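Local coordinates for pumilio homolog 23 (Arabidopsis thaliana, PDB 5WZJ), which binds 18S ribosomal RNA in a sequence-specific manner through pumilio repeats packed into a right-handed superhelix, and probably regulates translation and mRNA stability, at residues I250-L255 with E299-E304; I293-P298 with I327-S332; F507-C512 with E522-E527. One frame throughout, in Å; residues are numbered along the deposited sequence.

Contact 1 (I250-L255 with E299-E304); sequences IIPLIL and ESLYNE
L301 carries its CG anti to the backbone N (chi1 -167°), which throws the isobutyl fork out from helix 299-310 at I251. There, a chi1 of -71° sets CG2 opposite the backbone N and turns CG1 back beside it, so the branched CB face of I251 meets the leucine. The two side chains cross at a slant, with the L301 fork lying over the isoleucine branch. The tightest approach is I251 CG2 to L301 CD1, at 3.6 Å. The second methyl, L301 CD2, also lies on that branch, 3.8 Å from I251 CG2, while I251 CD1 lies farther along, 4.1 Å from L301 CD1. The leucine's second torsion, 145°, is well off a staggered value. This rotation leaves both methyls close to I251 CG2.

P252 adds a smaller apolar patch, its ring carbon CD standing 4.3 Å from L301 CD1. Its amide nitrogen carries no hydrogen to give to the preceding turn, and helix 244-254 is kinked there. The ring also rests on F267 of a loop. All three residues are buried, and the contact is held by van der Waals packing alone. The other helices close round it: I251 packs on L237 of helix 227-239 and on I293 of helix 284-296, and the latter helix also receives L255.

The nearest atom of the contact is about 13 Å from the bound RNA, so these side chains do not touch bases; they join helix 244-254 to helix 299-310. Segment 250-255 spans the end of the fourth pumilio repeat and segment 299-304 belongs to the fifth. Such apolar interlocking of helices from successive repeats is how a PUF domain builds its right-handed superhelix.

Contact 2 (I293-P298 with I327-S332); sequences ILEVAP and IQALIS. With nucleotides of chain B.
L294, on the last full turn of helix 284-296, supplies most of the contact with helix 323-332. Its CG stands beside the backbone N and anti to the carbonyl carbon (chi1 -69°), and from there the fork runs obliquely across L330. L294 CD1 touches L330 CB at 3.7 Å and lies equally near the L330 backbone N, while L294 CD2 approaches L330 CD1 at 4.1 Å. Nearer the backbone, L294 CB faces A329 CB at 4.2 Å; the small alanine is consistent with the close approach of the helices, the CA atoms of L294 and L330 being 6.0 Å apart.

E295 runs past the border of this patch and places OE2 near the A329 methyl, but its OE2 forms a salt bridge to R181. The chain then leaves the helix at A297, whose carbonyl accepts a bond from R335, and P298 takes the N-cap position of helix 299-310.

On helix 323-332, Q328 turns to the RNA. Its OE1 accepts N3 of U5 of chain B at 2.7 Å in a nearly straight bond (172°), and its NE2 gives a longer, more bent bond of 3.2 Å to O2 of the same base. NE2 also has a weak hydrogen bond to N324.

The amide thus offers an acceptor and a donor in the order that uracil's N3-H and O2 require, as glutamines of PUF repeats do. The chemistry is therefore divided: apolar packing joins the two repeats, and the adjoining polar residue reads the base.

Contact 3 (F507-C512 with E522-E527); sequences FTVEKC and EAIASE. With nucleotides of chain B.
V509 and I524 meet through one methyl each, V509 CG1 and I524 CG2 lying 3.8 Å apart as the side chains slide past each other in opposite directions. In both, the touching methyl is the branch anti to the backbone N; for V509 chi1 is 174°. The other arm of I524 extends through CG1 and brings CD1 to C512, 4.3 Å from its CB. This small apolar patch joins helix 503-514 to helix 518-530, and the RNA-reading residues F507, E510 and K511 project from the former.

F507 is slotted between two guanines of chain B. Its CG stands beside the backbone N, anti to the carbonyl carbon (chi1 -69°), which swings the ring out to the bases. The G2 base lies over the centre of one ring face, with C5 3.5 Å above the plane, and the G1 base covers the opposite face nearer the rim. Replacing this ring by an alanine is likely to open a gap between G1 and G2 and to cost both bases their shared apolar surface.

E510, with chi1 at -99°, away from a staggered value, extends toward the N1 and N2 edge of G1 so that a single oxygen, OE1, accepts both N1 at 2.9 Å and N2 at 3.1 Å. OE2 is held by the hydroxyl of Y543, which helps to fix the carboxylate's rotation. K511 is stretched out fully; its NZ donates a hydrogen bond to O6 of G2 (3.3 Å), and a salt bridge to E473 helps to hold the ammonium, while the other oxygen of E473 bonds T508.

Among the neighbouring helices, helix 496-501 closes one part of the joint through L499 on V509 and F496 on C512 and I524. Helix 468-477 packs against T508 and C512, while helix 550-555 covers A525 and S526.

How the contacts relate
Contacts 1 and 2 are close neighbours, their centres 11 Å apart, whereas contact 3 lies 52 Å from contact 1 and 41 Å from contact 2. The segments of the first two alternate along the chain, and helix 284-296 of contact 2 is followed directly by helix 299-310 of contact 1. They also touch directly: Y302 OH probably bonds to L330 O. Contact 3 comes later in sequence, within the eighth repeat, while contacts 1 and 2 link the fourth, fifth and sixth. All lie in one superhelical repeat domain, where contacts 2 and 3 join helix packing to base recognition at separate nucleotides of one RNA.

Contact 1 (I250-L255 with E299-E304)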
# COMPACT_ATOMS: atom_id res chain seq x y z
N ILE A 250 20.06 12.48 -5.21
CA ILE A 250 20.06 11.08 -5.62
C ILE A 250 19.19 10.85 -6.86
O ILE A 250 19.51 10.01 -7.71
CB ILE A 250 19.64 10.16 -4.46
CG1 ILE A 250 18.22 10.43 -4.01
CG2 ILE A 250 20.61 10.28 -3.29
CD1 ILE A 250 17.86 9.69 -2.73
N ILE A 251 18.05 11.54 -6.97
CA ILE A 251 17.14 11.26 -8.09
C ILE A 251 17.78 11.59 -9.44
O ILE A 251 17.64 10.78 -10.37
CB ILE A 251 15.79 11.96 -7.87
CG1 ILE A 251 15.02 11.28 -6.74
CG2 ILE A 251 14.96 11.96 -9.17
CD1 ILE A 251 13.73 12.02 -6.37
N PRO A 252 18.49 12.72 -9.61
CA PRO A 252 19.19 12.94 -10.89
C PRO A 252 20.22 11.87 -11.24
O PRO A 252 20.41 11.58 -12.43
CB PRO A 252 19.87 14.31 -10.70
CG PRO A 252 19.06 14.99 -9.65
CD PRO A 252 18.55 13.91 -8.74
N LEU A 253 20.88 11.28 -10.24
CA LEU A 253 21.77 10.15 -10.51
C LEU A 253 20.99 8.95 -11.04
O LEU A 253 21.38 8.34 -12.05
CB LEU A 253 22.57 9.77 -9.25
CG LEU A 253 23.56 10.79 -8.68
CD1 LEU A 253 24.12 10.34 -7.32
CD2 LEU A 253 24.70 11.06 -9.66
N ILE A 254 19.88 8.60 -10.39
CA ILE A 254 19.07 7.48 -10.84
C ILE A 254 18.54 7.70 -12.25
O ILE A 254 18.49 6.77 -13.06
CB ILE A 254 17.91 7.22 -9.85
CG1 ILE A 254 18.48 6.80 -8.48
CG2 ILE A 254 16.93 6.18 -10.43
CD1 ILE A 254 17.41 6.62 -7.42
N LEU A 255 18.12 8.93 -12.56
CA LEU A 255 17.55 9.24 -13.86
C LEU A 255 18.60 9.57 -14.91
O LEU A 255 18.23 9.86 -16.06
CB LEU A 255 16.56 10.41 -13.76
CG LEU A 255 15.27 10.09 -12.98
CD1 LEU A 255 14.32 11.29 -12.94
CD2 LEU A 255 14.56 8.87 -13.58
N GLU A 299 8.99 19.50 -5.22
CA GLU A 299 8.14 20.20 -6.19
C GLU A 299 8.89 20.50 -7.48
O GLU A 299 8.41 20.21 -8.58
CB GLU A 299 7.60 21.49 -5.58
CG GLU A 299 6.91 22.39 -6.60
CD GLU A 299 6.10 23.51 -5.97
OE1 GLU A 299 5.33 23.24 -5.02
OE2 GLU A 299 6.24 24.67 -6.43
N SER A 300 10.08 21.10 -7.36
CA SER A 300 10.82 21.51 -8.55
C SER A 300 11.16 20.31 -9.42
O SER A 300 11.11 20.38 -10.66
CB SER A 300 12.10 22.24 -8.14
OG SER A 300 12.91 21.39 -7.33
N LEU A 301 11.51 19.19 -8.79
CA LEU A 301 11.86 18.00 -9.56
C LEU A 301 10.61 17.40 -10.20
O LEU A 301 10.65 17.01 -11.37
CB LEU A 301 12.56 17.01 -8.63
CG LEU A 301 13.29 15.84 -9.28
CD1 LEU A 301 14.54 15.50 -8.48
CD2 LEU A 301 12.35 14.67 -9.32
N TYR A 302 9.49 17.35 -9.46
CA TYR A 302 8.24 16.86 -10.04
C TYR A 302 7.84 17.69 -11.25
O TYR A 302 7.46 17.14 -12.29
CB TYR A 302 7.10 16.87 -9.00
CG TYR A 302 5.76 16.49 -9.61
CD1 TYR A 302 4.99 17.44 -10.29
CD2 TYR A 302 5.26 15.18 -9.52
CE1 TYR A 302 3.77 17.10 -10.88
CE2 TYR A 302 4.04 14.84 -10.10
CZ TYR A 302 3.31 15.81 -10.78
OH TYR A 302 2.10 15.48 -11.37
N ASN A 303 7.89 19.02 -11.13
CA ASN A 303 7.43 19.87 -12.22
C ASN A 303 8.26 19.65 -13.48
O ASN A 303 7.73 19.66 -14.59
CB ASN A 303 7.46 21.35 -11.81
CG ASN A 303 6.40 21.68 -10.76
OD1 ASN A 303 5.49 20.90 -10.52
ND2 ASN A 303 6.52 22.86 -10.15
N GLU A 304 9.56 19.43 -13.31
CA GLU A 304 10.43 19.21 -14.46
C GLU A 304 10.12 17.87 -15.14
O GLU A 304 10.08 17.79 -16.38
CB GLU A 304 11.90 19.28 -14.02
CG GLU A 304 12.93 19.05 -15.13
CD GLU A 304 13.12 20.23 -16.06
OE1 GLU A 304 12.37 21.22 -15.94
OE2 GLU A 304 14.03 20.16 -16.93

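Contact 2 (I293-P298 with I327-S332)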
# COMPACT_ATOMS: atom_id res chain seq x y z
N ILE A 293 9.75 7.51 -7.51
CA ILE A 293 10.34 8.83 -7.75
C ILE A 293 9.27 9.92 -7.69
O ILE A 293 9.44 10.96 -7.03
CB ILE A 293 11.08 8.85 -9.09
CG1 ILE A 293 12.37 8.03 -8.99
CG2 ILE A 293 11.40 10.28 -9.50
CD1 ILE A 293 13.04 7.81 -10.33
N LEU A 294 8.15 9.70 -8.38
CA LEU A 294 7.10 10.72 -8.42
C LEU A 294 6.44 10.90 -7.06
O LEU A 294 6.05 12.03 -6.72
CB LEU A 294 6.05 10.36 -9.48
CG LEU A 294 6.56 10.47 -10.92
CD1 LEU A 294 5.53 9.97 -11.93
CD2 LEU A 294 6.91 11.92 -11.20
N GLU A 295 6.35 9.83 -6.26
CA GLU A 295 5.76 9.94 -4.92
C GLU A 295 6.63 10.76 -3.98
O GLU A 295 6.10 11.43 -3.09
CB GLU A 295 5.54 8.55 -4.32
CG GLU A 295 4.33 7.87 -4.90
CD GLU A 295 4.32 6.39 -4.64
OE1 GLU A 295 4.87 5.95 -3.60
OE2 GLU A 295 3.75 5.68 -5.51
N VAL A 296 7.96 10.68 -4.11
CA VAL A 296 8.84 11.40 -3.19
C VAL A 296 9.42 12.67 -3.78
O VAL A 296 10.10 13.42 -3.06
CB VAL A 296 9.99 10.50 -2.69
CG1 VAL A 296 9.43 9.28 -1.99
CG2 VAL A 296 10.91 10.10 -3.86
N ALA A 297 9.17 12.96 -5.06
CA ALA A 297 9.87 14.05 -5.73
C ALA A 297 9.53 15.39 -5.07
O ALA A 297 8.35 15.66 -4.82
CB ALA A 297 9.50 14.10 -7.21
N PRO A 298 10.52 16.22 -4.75
CA PRO A 298 10.24 17.61 -4.38
C PRO A 298 9.62 18.36 -5.55
O PRO A 298 9.73 17.96 -6.70
CB PRO A 298 11.62 18.18 -4.03
CG PRO A 298 12.44 16.97 -3.67
CD PRO A 298 11.95 15.89 -4.60
N ILE A 327 1.53 6.87 -14.59
CA ILE A 327 0.62 7.99 -14.78
C ILE A 327 -0.24 8.19 -13.54
O ILE A 327 -0.51 9.32 -13.12
CB ILE A 327 -0.21 7.78 -16.06
CG1 ILE A 327 0.70 7.71 -17.28
CG2 ILE A 327 -1.24 8.91 -16.24
CD1 ILE A 327 1.69 8.90 -17.38
N GLN A 328 -0.66 7.09 -12.91
CA GLN A 328 -1.44 7.21 -11.68
C GLN A 328 -0.65 7.94 -10.60
O GLN A 328 -1.19 8.81 -9.91
CB GLN A 328 -1.85 5.83 -11.19
CG GLN A 328 -2.98 5.17 -11.99
CD GLN A 328 -3.36 3.83 -11.39
OE1 GLN A 328 -3.39 3.67 -10.17
NE2 GLN A 328 -3.63 2.84 -12.25
N ALA A 329 0.63 7.59 -10.44
CA ALA A 329 1.48 8.30 -9.49
C ALA A 329 1.67 9.75 -9.91
O ALA A 329 1.62 10.66 -9.06
CB ALA A 329 2.84 7.59 -9.36
N LEU A 330 1.89 10.00 -11.20
CA LEU A 330 2.05 11.38 -11.66
C LEU A 330 0.81 12.21 -11.35
O LEU A 330 0.90 13.32 -10.80
CB LEU A 330 2.34 11.41 -13.15
CG LEU A 330 2.49 12.80 -13.78
CD1 LEU A 330 3.91 13.34 -13.59
CD2 LEU A 330 2.17 12.72 -15.24
N ILE A 331 -0.36 11.70 -11.72
CA ILE A 331 -1.62 12.41 -11.47
C ILE A 331 -1.77 12.72 -9.99
O ILE A 331 -2.04 13.86 -9.59
CB ILE A 331 -2.81 11.58 -11.99
CG1 ILE A 331 -2.78 11.47 -13.52
CG2 ILE A 331 -4.13 12.21 -11.54
CD1 ILE A 331 -3.77 10.45 -14.07
N SER A 332 -1.58 11.70 -9.14
CA SER A 332 -1.85 11.83 -7.71
C SER A 332 -0.99 12.89 -7.05
O SER A 332 -1.37 13.41 -6.00
CB SER A 332 -1.61 10.49 -7.00
OG SER A 332 -2.39 9.47 -7.57
P U B 5 -5.81 -4.68 -5.27
OP1 U B 5 -6.48 -5.98 -5.48
OP2 U B 5 -4.35 -4.58 -4.99
O5' U B 5 -6.11 -3.74 -6.52
C5' U B 5 -7.45 -3.57 -6.99
C4' U B 5 -7.47 -3.08 -8.41
O4' U B 5 -6.97 -1.72 -8.45
C3' U B 5 -6.61 -3.88 -9.38
O3' U B 5 -7.21 -3.83 -10.66
C2' U B 5 -5.31 -3.08 -9.40
O2' U B 5 -4.52 -3.27 -10.56
C1' U B 5 -5.83 -1.65 -9.30
N1 U B 5 -4.89 -0.70 -8.70
C2 U B 5 -4.62 0.45 -9.42
O2 U B 5 -5.11 0.66 -10.52
N3 U B 5 -3.76 1.33 -8.83
C4 U B 5 -3.15 1.19 -7.60
O4 U B 5 -2.40 2.08 -7.22
C5 U B 5 -3.48 -0.02 -6.90
C6 U B 5 -4.33 -0.90 -7.46

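Contact 3 (F507-C512 with E522-E527)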
# COMPACT_ATOMS: atom_id res chain seq x y z
N PHE A 507 -20.93 -2.46 9.70
CA PHE A 507 -20.59 -1.04 9.70
C PHE A 507 -21.69 -0.22 9.04
O PHE A 507 -21.99 0.89 9.46
CB PHE A 507 -19.27 -0.79 8.96
CG PHE A 507 -18.05 -1.32 9.66
CD1 PHE A 507 -17.60 -2.62 9.43
CD2 PHE A 507 -17.32 -0.51 10.52
CE1 PHE A 507 -16.47 -3.10 10.06
CE2 PHE A 507 -16.19 -0.98 11.14
CZ PHE A 507 -15.76 -2.28 10.92
N THR A 508 -22.29 -0.77 7.97
CA THR A 508 -23.35 -0.05 7.28
C THR A 508 -24.58 0.10 8.17
O THR A 508 -25.22 1.16 8.17
CB THR A 508 -23.69 -0.78 5.97
OG1 THR A 508 -22.49 -0.99 5.21
CG2 THR A 508 -24.68 0.04 5.15
N VAL A 509 -24.92 -0.94 8.94
CA VAL A 509 -26.03 -0.82 9.90
C VAL A 509 -25.77 0.33 10.87
O VAL A 509 -26.65 1.16 11.13
CB VAL A 509 -26.24 -2.15 10.65
CG1 VAL A 509 -27.30 -1.98 11.73
CG2 VAL A 509 -26.64 -3.25 9.67
N GLU A 510 -24.56 0.38 11.41
CA GLU A 510 -24.16 1.45 12.32
C GLU A 510 -24.35 2.82 11.70
O GLU A 510 -24.81 3.76 12.36
CB GLU A 510 -22.68 1.30 12.66
CG GLU A 510 -22.34 0.66 13.95
CD GLU A 510 -20.84 0.49 14.04
OE1 GLU A 510 -20.33 -0.49 13.45
OE2 GLU A 510 -20.19 1.36 14.65
N LYS A 511 -23.90 2.99 10.46
CA LYS A 511 -23.91 4.32 9.86
C LYS A 511 -25.31 4.71 9.40
O LYS A 511 -25.66 5.89 9.43
CB LYS A 511 -22.87 4.38 8.74
CG LYS A 511 -21.49 4.03 9.28
CD LYS A 511 -20.35 4.30 8.33
CE LYS A 511 -19.02 3.87 8.95
NZ LYS A 511 -17.87 4.03 8.02
N CYS A 512 -26.12 3.73 8.99
CA CYS A 512 -27.54 4.00 8.79
C CYS A 512 -28.19 4.44 10.09
O CYS A 512 -28.89 5.46 10.13
CB CYS A 512 -28.25 2.77 8.24
SG CYS A 512 -27.88 2.38 6.52
N GLU A 522 -35.60 2.85 15.69
CA GLU A 522 -36.38 1.79 16.30
C GLU A 522 -36.58 0.62 15.35
O GLU A 522 -36.49 -0.54 15.76
CB GLU A 522 -37.72 2.34 16.77
CG GLU A 522 -38.53 1.32 17.51
CD GLU A 522 -39.69 1.92 18.28
OE1 GLU A 522 -39.93 3.15 18.16
OE2 GLU A 522 -40.35 1.15 19.00
N ALA A 523 -36.86 0.90 14.07
CA ALA A 523 -37.01 -0.18 13.11
C ALA A 523 -35.72 -1.00 12.97
O ALA A 523 -35.77 -2.24 12.97
CB ALA A 523 -37.43 0.38 11.75
N ILE A 524 -34.57 -0.33 12.89
CA ILE A 524 -33.30 -1.05 12.82
C ILE A 524 -33.08 -1.86 14.09
O ILE A 524 -32.64 -3.02 14.05
CB ILE A 524 -32.13 -0.07 12.59
CG1 ILE A 524 -32.19 0.54 11.18
CG2 ILE A 524 -30.78 -0.77 12.82
CD1 ILE A 524 -31.31 1.78 11.04
N ALA A 525 -33.33 -1.25 15.26
CA ALA A 525 -33.12 -1.95 16.52
C ALA A 525 -34.01 -3.18 16.62
O ALA A 525 -33.58 -4.24 17.09
CB ALA A 525 -33.37 -1.00 17.69
N SER A 526 -35.25 -3.05 16.15
CA SER A 526 -36.18 -4.17 16.14
C SER A 526 -35.67 -5.31 15.26
O SER A 526 -35.83 -6.49 15.60
CB SER A 526 -37.55 -3.67 15.67
OG SER A 526 -38.51 -4.70 15.66
N GLU A 527 -35.06 -4.97 14.12
CA GLU A 527 -34.56 -6.02 13.23
C GLU A 527 -33.35 -6.73 13.82
O GLU A 527 -33.23 -7.96 13.70
CB GLU A 527 -34.23 -5.43 11.85
CG GLU A 527 -35.48 -5.01 11.09
CD GLU A 527 -35.17 -4.56 9.66
OE1 GLU A 527 -35.82 -3.60 9.19
OE2 GLU A 527 -34.30 -5.17 9.01
P G B 2 -10.90 -5.98 10.48
OP1 G B 2 -9.79 -6.89 10.08
OP2 G B 2 -10.59 -4.67 11.10
O5' G B 2 -11.75 -5.71 9.16
C5' G B 2 -12.59 -6.72 8.62
C4' G B 2 -13.31 -6.22 7.39
O4' G B 2 -14.24 -5.17 7.75
C3' G B 2 -12.43 -5.60 6.32
O3' G B 2 -11.91 -6.61 5.48
C2' G B 2 -13.38 -4.63 5.59
O2' G B 2 -14.01 -5.28 4.49
C1' G B 2 -14.44 -4.31 6.66
N9 G B 2 -14.45 -2.91 7.13
C8 G B 2 -13.57 -2.21 7.93
N7 G B 2 -13.95 -0.97 8.13
C5 G B 2 -15.15 -0.85 7.42
C6 G B 2 -16.04 0.24 7.25
O6 G B 2 -15.95 1.38 7.70
N1 G B 2 -17.13 -0.10 6.45
C2 G B 2 -17.34 -1.32 5.88
N2 G B 2 -18.45 -1.47 5.14
N3 G B 2 -16.52 -2.36 6.03
C4 G B 2 -15.46 -2.04 6.81
O5' G B 1 -11.02 -5.56 14.90
C5' G B 1 -11.39 -6.91 14.65
C4' G B 1 -12.62 -7.00 13.78
O4' G B 1 -13.78 -6.52 14.51
C3' G B 1 -12.60 -6.16 12.50
O3' G B 1 -11.90 -6.80 11.44
C2' G B 1 -14.09 -5.95 12.22
O2' G B 1 -14.64 -7.09 11.58
C1' G B 1 -14.67 -5.86 13.63
N9 G B 1 -14.82 -4.46 14.08
C8 G B 1 -13.87 -3.65 14.67
N7 G B 1 -14.31 -2.45 14.95
C5 G B 1 -15.63 -2.46 14.50
C6 G B 1 -16.61 -1.43 14.53
O6 G B 1 -16.50 -0.28 14.96
N1 G B 1 -17.82 -1.87 13.97
C2 G B 1 -18.05 -3.12 13.45
N2 G B 1 -19.29 -3.34 12.96
N3 G B 1 -17.14 -4.09 13.43
C4 G B 1 -15.96 -3.69 13.96